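Local coordinates for EDTA monooxygenase (EDTA-degrading bacterium BNC1, PDB 5DQP), which probably oxidises the chelator EDTA as an FMN-dependent monooxygenase that works with a partner flavin reductase, at residues Val93-Ser98 with Ile120-Val125; Ala150-Glu155 with Gly189-Val194; Thr361-Ala366 with Val400-Ser405. One frame throughout, in Å; residues are numbered along the deposited sequence.

Contact 1: residues Val93-Ser98 with Ile120-Val125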
loop_
_atom_site.group_PDB
_atom_site.type_symbol
_atom_site.label_atom_id
_atom_site.label_comp_id
_atom_site.label_asym_id
_atom_site.label_seq_id
_atom_site.Cartn_x
_atom_site.Cartn_y
_atom_site.Cartn_z
ATOM N N VAL A 93 9.252 4.550 1.173
ATOM C CA VAL A 93 8.070 5.001 0.448
ATOM C C VAL A 93 7.690 6.417 0.877
ATOM O O VAL A 93 7.773 6.776 2.059
ATOM C CB VAL A 93 6.911 4.005 0.635
ATOM C CG1 VAL A 93 7.349 2.631 0.122
ATOM C CG2 VAL A 93 6.526 3.887 2.086
ATOM N N THR A 94 7.294 7.224 -0.097
ATOM C CA THR A 94 6.853 8.587 0.148
ATOM C C THR A 94 5.365 8.617 0.455
ATOM O O THR A 94 4.561 8.061 -0.303
ATOM C CB THR A 94 7.140 9.464 -1.074
ATOM O OG1 THR A 94 8.541 9.497 -1.308
ATOM C CG2 THR A 94 6.614 10.889 -0.866
ATOM N N ALA A 95 4.992 9.307 1.535
ATOM C CA ALA A 95 3.588 9.657 1.702
ATOM C C ALA A 95 3.474 10.995 2.429
ATOM O O ALA A 95 4.299 11.323 3.285
ATOM C CB ALA A 95 2.824 8.564 2.452
ATOM N N SER A 96 2.417 11.738 2.103
ATOM C CA SER A 96 2.262 13.126 2.519
ATOM C C SER A 96 1.635 13.249 3.906
ATOM O O SER A 96 0.700 12.528 4.250
ATOM C CB SER A 96 1.385 13.869 1.507
ATOM O OG SER A 96 1.141 15.209 1.921
ATOM N N THR A 97 2.128 14.194 4.699
ATOM C CA THR A 97 1.424 14.524 5.935
ATOM C C THR A 97 0.245 15.469 5.696
ATOM O O THR A 97 -0.550 15.706 6.618
ATOM C CB THR A 97 2.383 15.161 6.954
ATOM O OG1 THR A 97 3.008 16.304 6.363
ATOM C CG2 THR A 97 3.446 14.154 7.398
ATOM N N SER A 98 0.129 16.025 4.489
ATOM C CA SER A 98 -0.899 17.023 4.209
ATOM C C SER A 98 -2.235 16.375 3.892
ATOM O O SER A 98 -3.284 16.876 4.304
ATOM C CB SER A 98 -0.480 17.896 3.028
ATOM O OG SER A 98 0.702 18.592 3.329
ATOM N N ILE A 120 10.962 -1.588 5.645
ATOM C CA ILE A 120 10.297 -0.454 4.990
ATOM C C ILE A 120 10.429 0.816 5.837
ATOM O O ILE A 120 10.059 0.818 7.014
ATOM C CB ILE A 120 8.805 -0.746 4.715
ATOM C CG1 ILE A 120 8.628 -1.944 3.773
ATOM C CG2 ILE A 120 8.094 0.496 4.157
ATOM C CD1 ILE A 120 9.250 -1.785 2.436
ATOM N N GLY A 121 10.914 1.903 5.227
ATOM C CA GLY A 121 10.869 3.223 5.821
ATOM C C GLY A 121 9.858 4.152 5.131
ATOM O O GLY A 121 9.231 3.819 4.122
ATOM N N TRP A 122 9.720 5.350 5.695
ATOM C CA TRP A 122 8.722 6.310 5.242
ATOM C C TRP A 122 9.376 7.670 5.037
ATOM O O TRP A 122 9.900 8.256 5.986
ATOM C CB TRP A 122 7.571 6.399 6.242
ATOM C CG TRP A 122 6.593 7.526 6.027
ATOM C CD1 TRP A 122 6.094 7.976 4.842
ATOM C CD2 TRP A 122 6.014 8.360 7.048
ATOM N NE1 TRP A 122 5.231 9.030 5.055
ATOM C CE2 TRP A 122 5.168 9.286 6.401
ATOM C CE3 TRP A 122 6.131 8.407 8.439
ATOM C CZ2 TRP A 122 4.445 10.248 7.100
ATOM C CZ3 TRP A 122 5.413 9.358 9.136
ATOM C CH2 TRP A 122 4.582 10.270 8.469
ATOM N N ASN A 123 9.348 8.160 3.797
ATOM C CA ASN A 123 9.764 9.523 3.460
ATOM C C ASN A 123 8.564 10.434 3.704
ATOM O O ASN A 123 7.621 10.454 2.918
ATOM C CB ASN A 123 10.242 9.582 2.002
ATOM C CG ASN A 123 10.519 11.009 1.530
ATOM O OD1 ASN A 123 10.340 11.340 0.361
ATOM N ND2 ASN A 123 10.964 11.846 2.441
ATOM N N ALA A 124 8.568 11.174 4.808
ATOM C CA ALA A 124 7.400 11.955 5.198
ATOM C C ALA A 124 7.512 13.334 4.560
ATOM O O ALA A 124 8.428 14.086 4.878
ATOM C CB ALA A 124 7.309 12.048 6.719
ATOM N N VAL A 125 6.612 13.658 3.636
ATOM C CA VAL A 125 6.707 14.915 2.902
ATOM C C VAL A 125 5.482 15.774 3.219
ATOM O O VAL A 125 4.500 15.309 3.791
ATOM C CB VAL A 125 6.846 14.702 1.376
ATOM C CG1 VAL A 125 8.115 13.885 1.050
ATOM C CG2 VAL A 125 5.607 14.033 0.789
#
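V93-S96 and I120-V125 run parallel as neighbouring strands with a 38° twist, pairing V93 with W122, T94 with N123, A95 with A124 and S96 with V125. Between these segments the ladder runs from V93 N to G121 O and N123 N to V93 O (2.7 Å), through A95 N to N123 O, and closes where T97 N donates to V125 O at 2.8 Å, just after the first strand ends. There the chain turns, and S96 OG accepts from S98 N in an ST turn, while the same hydroxyl pairs with T127 OG1.

V93, A95, W122 and A124 occupy one face of the sheet. CG of W122 stands anti to the backbone N (chi1 169°), which lays the indole alongside A95, and NE1 donates to A95 O at 3.0 Å. The same oxygen takes a weak bond from V125 N, so backbone and indole share it. A124 CB lies over one indole face, toward its rim, and T97 CG2 reaches W122 CZ2 at 4.0 Å.

T94, S96, N123 and V125 fill the other face. T94 and N123 point the same way, with T94 OG1 3.1 Å from N123 OD1 and L55 O, its stronger partner, also in reach. T94 CG2 packs on V125 CG2 at 3.7 Å, the two side chains crossing at about a right angle. Helix 102-115 links the two strands and packs on V93 and A95, so the pair belongs to a beta-alpha-beta crossover of the TIM-barrel fold of luciferase-like monooxygenases, and T94, close to D57, is predicted to help bind FMN.

Contact 2: residues Ala150-Glu155 with Gly189-Val194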
loop_
_atom_site.group_PDB
_atom_site.type_symbol
_atom_site.label_atom_id
_atom_site.label_comp_id
_atom_site.label_asym_id
_atom_site.label_seq_id
_atom_site.Cartn_x
_atom_site.Cartn_y
_atom_site.Cartn_z
ATOM N N ALA A 150 2.662 18.935 9.758
ATOM C CA ALA A 150 3.529 17.773 9.622
ATOM C C ALA A 150 4.108 17.372 10.965
ATOM O O ALA A 150 4.250 16.178 11.259
ATOM C CB ALA A 150 4.664 18.057 8.641
ATOM N N GLU A 151 4.477 18.363 11.775
ATOM C CA GLU A 151 5.042 18.092 13.078
ATOM C C GLU A 151 4.030 17.374 13.972
ATOM O O GLU A 151 4.374 16.403 14.649
ATOM C CB GLU A 151 5.523 19.399 13.692
ATOM C CG GLU A 151 6.563 19.249 14.782
ATOM C CD GLU A 151 5.957 18.796 16.104
ATOM O OE1 GLU A 151 4.891 19.336 16.490
ATOM O OE2 GLU A 151 6.545 17.895 16.752
ATOM N N GLU A 152 2.773 17.811 13.965
ATOM C CA GLU A 152 1.764 17.127 14.772
ATOM C C GLU A 152 1.464 15.733 14.225
ATOM O O GLU A 152 1.297 14.772 14.990
ATOM C CB GLU A 152 0.488 17.967 14.843
ATOM C CG GLU A 152 -0.471 17.474 15.933
ATOM C CD GLU A 152 -1.835 18.155 15.931
ATOM O OE1 GLU A 152 -2.802 17.506 16.390
ATOM O OE2 GLU A 152 -1.945 19.323 15.472
ATOM N N PHE A 153 1.400 15.610 12.900
ATOM C CA PHE A 153 1.221 14.317 12.247
ATOM C C PHE A 153 2.294 13.318 12.688
ATOM O O PHE A 153 1.999 12.156 12.972
ATOM C CB PHE A 153 1.254 14.531 10.725
ATOM C CG PHE A 153 0.790 13.359 9.920
ATOM C CD1 PHE A 153 1.600 12.242 9.744
ATOM C CD2 PHE A 153 -0.441 13.381 9.305
ATOM C CE1 PHE A 153 1.177 11.176 8.980
ATOM C CE2 PHE A 153 -0.863 12.311 8.561
ATOM C CZ PHE A 153 -0.065 11.216 8.394
ATOM N N LEU A 154 3.554 13.751 12.715
ATOM C CA LEU A 154 4.637 12.855 13.096
ATOM C C LEU A 154 4.541 12.457 14.561
ATOM O O LEU A 154 4.827 11.305 14.908
ATOM C CB LEU A 154 5.988 13.505 12.800
ATOM C CG LEU A 154 6.566 13.221 11.407
ATOM C CD1 LEU A 154 6.805 11.728 11.270
ATOM C CD2 LEU A 154 5.633 13.674 10.355
ATOM N N GLU A 155 4.134 13.388 15.438
ATOM C CA GLU A 155 3.900 13.023 16.833
ATOM C C GLU A 155 2.793 11.977 16.952
ATOM O O GLU A 155 2.908 11.025 17.734
ATOM C CB GLU A 155 3.529 14.246 17.667
ATOM C CG GLU A 155 4.543 15.359 17.707
ATOM C CD GLU A 155 4.079 16.518 18.593
ATOM O OE1 GLU A 155 3.011 16.394 19.238
ATOM O OE2 GLU A 155 4.778 17.552 18.646
ATOM N N GLY A 189 -4.868 17.700 19.230
ATOM C CA GLY A 189 -4.053 18.862 18.957
ATOM C C GLY A 189 -4.751 19.856 18.051
ATOM O O GLY A 189 -5.956 19.762 17.826
ATOM N N LYS A 190 -4.006 20.810 17.506
ATOM C CA LYS A 190 -4.638 21.781 16.628
ATOM C C LYS A 190 -5.197 21.119 15.377
ATOM O O LYS A 190 -6.224 21.554 14.851
ATOM C CB LYS A 190 -3.651 22.890 16.234
ATOM C CG LYS A 190 -4.314 23.985 15.379
ATOM C CD LYS A 190 -3.325 24.848 14.586
ATOM C CE LYS A 190 -2.605 25.859 15.450
ATOM N NZ LYS A 190 -2.326 27.128 14.694
ATOM N N TYR A 191 -4.533 20.083 14.867
ATOM C CA TYR A 191 -4.926 19.518 13.586
ATOM C C TYR A 191 -5.579 18.153 13.681
ATOM O O TYR A 191 -6.343 17.801 12.784
ATOM C CB TYR A 191 -3.712 19.412 12.643
ATOM C CG TYR A 191 -3.175 20.750 12.178
ATOM C CD1 TYR A 191 -3.718 21.395 11.066
ATOM C CD2 TYR A 191 -2.130 21.367 12.853
ATOM C CE1 TYR A 191 -3.232 22.625 10.637
ATOM C CE2 TYR A 191 -1.639 22.577 12.441
ATOM C CZ TYR A 191 -2.192 23.207 11.336
ATOM O OH TYR A 191 -1.685 24.411 10.935
ATOM N N PHE A 192 -5.279 17.361 14.711
ATOM C CA PHE A 192 -5.680 15.962 14.722
ATOM C C PHE A 192 -6.243 15.607 16.087
ATOM O O PHE A 192 -5.812 16.125 17.117
ATOM C CB PHE A 192 -4.504 15.026 14.373
ATOM C CG PHE A 192 -3.880 15.322 13.036
ATOM C CD1 PHE A 192 -4.562 15.036 11.854
ATOM C CD2 PHE A 192 -2.618 15.895 12.952
ATOM C CE1 PHE A 192 -3.999 15.329 10.624
ATOM C CE2 PHE A 192 -2.039 16.195 11.704
ATOM C CZ PHE A 192 -2.720 15.909 10.553
ATOM N N LYS A 193 -7.234 14.723 16.066
ATOM C CA LYS A 193 -7.789 14.084 17.250
ATOM C C LYS A 193 -7.782 12.587 16.971
ATOM O O LYS A 193 -8.452 12.129 16.043
ATOM C CB LYS A 193 -9.209 14.590 17.533
ATOM C CG LYS A 193 -9.759 14.156 18.870
ATOM C CD LYS A 193 -11.237 14.486 19.024
ATOM C CE LYS A 193 -11.783 13.956 20.354
ATOM N NZ LYS A 193 -13.263 14.142 20.471
ATOM N N VAL A 194 -7.011 11.829 17.751
ATOM C CA VAL A 194 -6.800 10.410 17.476
ATOM C C VAL A 194 -6.665 9.654 18.791
ATOM O O VAL A 194 -5.733 9.905 19.555
ATOM C CB VAL A 194 -5.542 10.197 16.615
ATOM C CG1 VAL A 194 -5.232 8.717 16.496
ATOM C CG2 VAL A 194 -5.674 10.885 15.235
#
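E152 reaches from helix 143-161 to the loop 189-192, where its carboxylate meets the backbone amides of Y191 and F192. CB points at the loop and passes F192 CD2, and CG, anti to the backbone N (chi1 -166°), lies near the plane of the F192 ring at its edge, 4.0 Å from CD2. The chain stays extended beyond CG, sliding past F192 in the opposite direction. At the tip OE2 takes mainly Y191 N and OE1 takes F192 N. OE2 accepts from Y191 N at 2.8 Å on its syn side, and it also lies at the edge of the Y191 ring, 3.3 Å from CD2. OE1 accepts from F192 N at 3.0 Å, met from above the carboxylate plane, and also bonds to NE2 of H187; Y191 N makes a further, weak bond to OE1. G189 CA comes to 3.2 Å from OE1, an approach that a residue lacking a side chain permits.

These loop residues form the turn of a small beta hairpin, strand 187-188 against 193-194, with G189 N bonded to F192 O across its neck. The acid thus fastens the hairpin's turn to a helix of the barrel, and the several N-H donors would be expected to favour its charged form.

The F192 ring turns its apolar surface to F153. Its CZ sits 3.6 Å from F153 CD2, the edge of F153 facing the F192 ring in an offset edge-to-face pair, centroids 5.6 Å apart and planes at 79°. Y191 CB lies over one face of F192, toward the rim, while P102 of helix 102-115 touches both phenylalanines.

Contact 3: residues Thr361-Ala366 with Val400-Ser405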
loop_
_atom_site.group_PDB
_atom_site.type_symbol
_atom_site.label_atom_id
_atom_site.label_comp_id
_atom_site.label_asym_id
_atom_site.label_seq_id
_atom_site.Cartn_x
_atom_site.Cartn_y
_atom_site.Cartn_z
ATOM N N THR A 361 33.014 7.482 -16.292
ATOM C CA THR A 361 33.190 6.033 -16.264
ATOM C C THR A 361 32.907 5.494 -14.860
ATOM O O THR A 361 32.816 6.244 -13.891
ATOM C CB THR A 361 34.608 5.641 -16.695
ATOM O OG1 THR A 361 35.538 6.138 -15.732
ATOM C CG2 THR A 361 34.941 6.156 -18.099
ATOM N N PRO A 362 32.749 4.172 -14.718
ATOM C CA PRO A 362 32.512 3.611 -13.375
ATOM C C PRO A 362 33.546 4.054 -12.345
ATOM O O PRO A 362 33.189 4.401 -11.208
ATOM C CB PRO A 362 32.556 2.088 -13.632
ATOM C CG PRO A 362 32.090 1.934 -15.040
ATOM C CD PRO A 362 32.647 3.147 -15.775
ATOM N N ASP A 363 34.828 4.073 -12.721
ATOM C CA ASP A 363 35.866 4.487 -11.778
ATOM C C ASP A 363 35.720 5.951 -11.381
ATOM O O ASP A 363 35.960 6.304 -10.224
ATOM C CB ASP A 363 37.256 4.235 -12.372
ATOM C CG ASP A 363 37.697 2.780 -12.225
ATOM O OD1 ASP A 363 38.040 2.366 -11.087
ATOM O OD2 ASP A 363 37.694 2.050 -13.244
ATOM N N GLN A 364 35.339 6.819 -12.333
ATOM C CA GLN A 364 35.198 8.241 -12.028
ATOM C C GLN A 364 34.050 8.470 -11.064
ATOM O O GLN A 364 34.144 9.290 -10.144
ATOM C CB GLN A 364 34.985 9.055 -13.317
ATOM C CG GLN A 364 36.236 9.217 -14.195
ATOM C CD GLN A 364 35.916 9.742 -15.597
ATOM O OE1 GLN A 364 34.887 9.398 -16.193
ATOM N NE2 GLN A 364 36.784 10.596 -16.118
ATOM N N VAL A 365 32.957 7.738 -11.242
ATOM C CA VAL A 365 31.833 7.880 -10.325
ATOM C C VAL A 365 32.204 7.370 -8.934
ATOM O O VAL A 365 31.949 8.043 -7.923
ATOM C CB VAL A 365 30.597 7.168 -10.894
ATOM C CG1 VAL A 365 29.472 7.115 -9.821
ATOM C CG2 VAL A 365 30.143 7.886 -12.166
ATOM N N ALA A 366 32.825 6.181 -8.863
ATOM C CA ALA A 366 33.230 5.627 -7.574
ATOM C C ALA A 366 34.188 6.564 -6.864
ATOM O O ALA A 366 34.067 6.785 -5.655
ATOM C CB ALA A 366 33.872 4.230 -7.739
ATOM N N VAL A 400 29.322 -0.520 -8.087
ATOM C CA VAL A 400 29.303 -1.210 -6.802
ATOM C C VAL A 400 30.537 -2.101 -6.586
ATOM O O VAL A 400 31.152 -2.009 -5.519
ATOM C CB VAL A 400 27.972 -1.941 -6.620
ATOM C CG1 VAL A 400 28.029 -2.992 -5.508
ATOM C CG2 VAL A 400 26.870 -0.898 -6.330
ATOM N N PRO A 401 30.939 -2.964 -7.519
ATOM C CA PRO A 401 32.110 -3.810 -7.237
ATOM C C PRO A 401 33.389 -3.005 -6.989
ATOM O O PRO A 401 34.246 -3.442 -6.206
ATOM C CB PRO A 401 32.203 -4.688 -8.488
ATOM C CG PRO A 401 30.796 -4.703 -9.026
ATOM C CD PRO A 401 30.331 -3.309 -8.823
ATOM N N ILE A 402 33.527 -1.833 -7.612
ATOM C CA ILE A 402 34.632 -0.947 -7.278
ATOM C C ILE A 402 34.522 -0.523 -5.825
ATOM O O ILE A 402 35.479 -0.645 -5.051
ATOM C CB ILE A 402 34.666 0.267 -8.233
ATOM C CG1 ILE A 402 34.758 -0.195 -9.700
ATOM C CG2 ILE A 402 35.827 1.194 -7.863
ATOM C CD1 ILE A 402 34.923 0.961 -10.733
ATOM N N LEU A 403 33.334 -0.056 -5.425
ATOM C CA LEU A 403 33.139 0.365 -4.049
ATOM C C LEU A 403 33.405 -0.771 -3.091
ATOM O O LEU A 403 33.914 -0.542 -1.989
ATOM C CB LEU A 403 31.722 0.911 -3.834
ATOM C CG LEU A 403 31.324 2.170 -4.641
ATOM C CD1 LEU A 403 29.873 2.531 -4.393
ATOM C CD2 LEU A 403 32.242 3.370 -4.340
ATOM N N GLN A 404 33.030 -2.000 -3.466
ATOM C CA GLN A 404 33.289 -3.127 -2.574
ATOM C C GLN A 404 34.788 -3.447 -2.512
ATOM O O GLN A 404 35.323 -3.684 -1.427
ATOM C CB GLN A 404 32.475 -4.350 -3.001
ATOM C CG GLN A 404 30.984 -4.255 -2.666
ATOM C CD GLN A 404 30.141 -5.128 -3.573
ATOM O OE1 GLN A 404 30.619 -5.585 -4.611
ATOM N NE2 GLN A 404 28.864 -5.339 -3.210
ATOM N N SER A 405 35.490 -3.432 -3.647
ATOM C CA SER A 405 36.953 -3.610 -3.597
ATOM C C SER A 405 37.603 -2.538 -2.748
ATOM O O SER A 405 38.547 -2.803 -1.992
ATOM C CB SER A 405 37.565 -3.547 -4.997
ATOM O OG SER A 405 36.934 -4.464 -5.859
#
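I402 is the main bump of this contact: its branched side chain enters a hollow on helix 362-374 formed by P362, D363 and A366. The short segment axes approach to 9.4 Å and cross at -54°, and contact is confined to five residues. CG1 of I402 lies anti to the carbonyl carbon, and chi2 of -175° extends CD1 away from its own helix. The terminal methyl comes to rest at the first turn of the other helix, 3.9 Å from P362 CB and beside the backbone carbon of P362, with the D363 carboxylate along its outer side, OD1 at 3.4 Å. D363 and I402 cross at about a right angle, and the acid forms the exposed lip of the hollow.

The other branch, CG2, presses on A366 CB at 3.6 Å. That small methyl is in turn a bump on its own helix, fitting between I402 CG2 and L403 CD2, the latter 3.9 Å away. L403 leaves its helix obliquely to the partner and brings only one branch onto A366; its surroundings also include M6, V408 and F409.

The start of helix 362-374 is shaped by a capping box: T361 N gives a straight bond to a lone pair of Q364 OE1, and T361 OG1 accepts a weak bond from Q364 N. This helix follows strand 358-360, as helix 390-405 follows strand 380-383, and P362 and V365 also touch I271 of strand 262-271; the contact therefore pairs two helices outside the barrel. With methyl groups, a proline ring and the flank of a carboxylate as the meeting surfaces, the two segments are held by dispersion and burial of apolar surface, with shape rather than polar bonding setting how they fit.

Following the chain from the N terminus, contact 1 closes first, strand 120-125 returning beside 90-96 after helix 102-115. Contact 2 then opens in helix 143-161 and closes when the chain comes back at the hairpin near residue 190. Contact 3 comes last, joining the start of helix 362-374 to the end of helix 390-405, with strand 380-383 between. The three loops lie in series; none nests or crosses another. Contacts 1 and 2 touch, T97 and W122 packing on A150, F153 and L154, tying the sheet to helix 143-161, which also carries the hairpin contact. Contact 3 stands apart, its centre about 44 Å from that of contact 2, on the opposite side of the chain's centre.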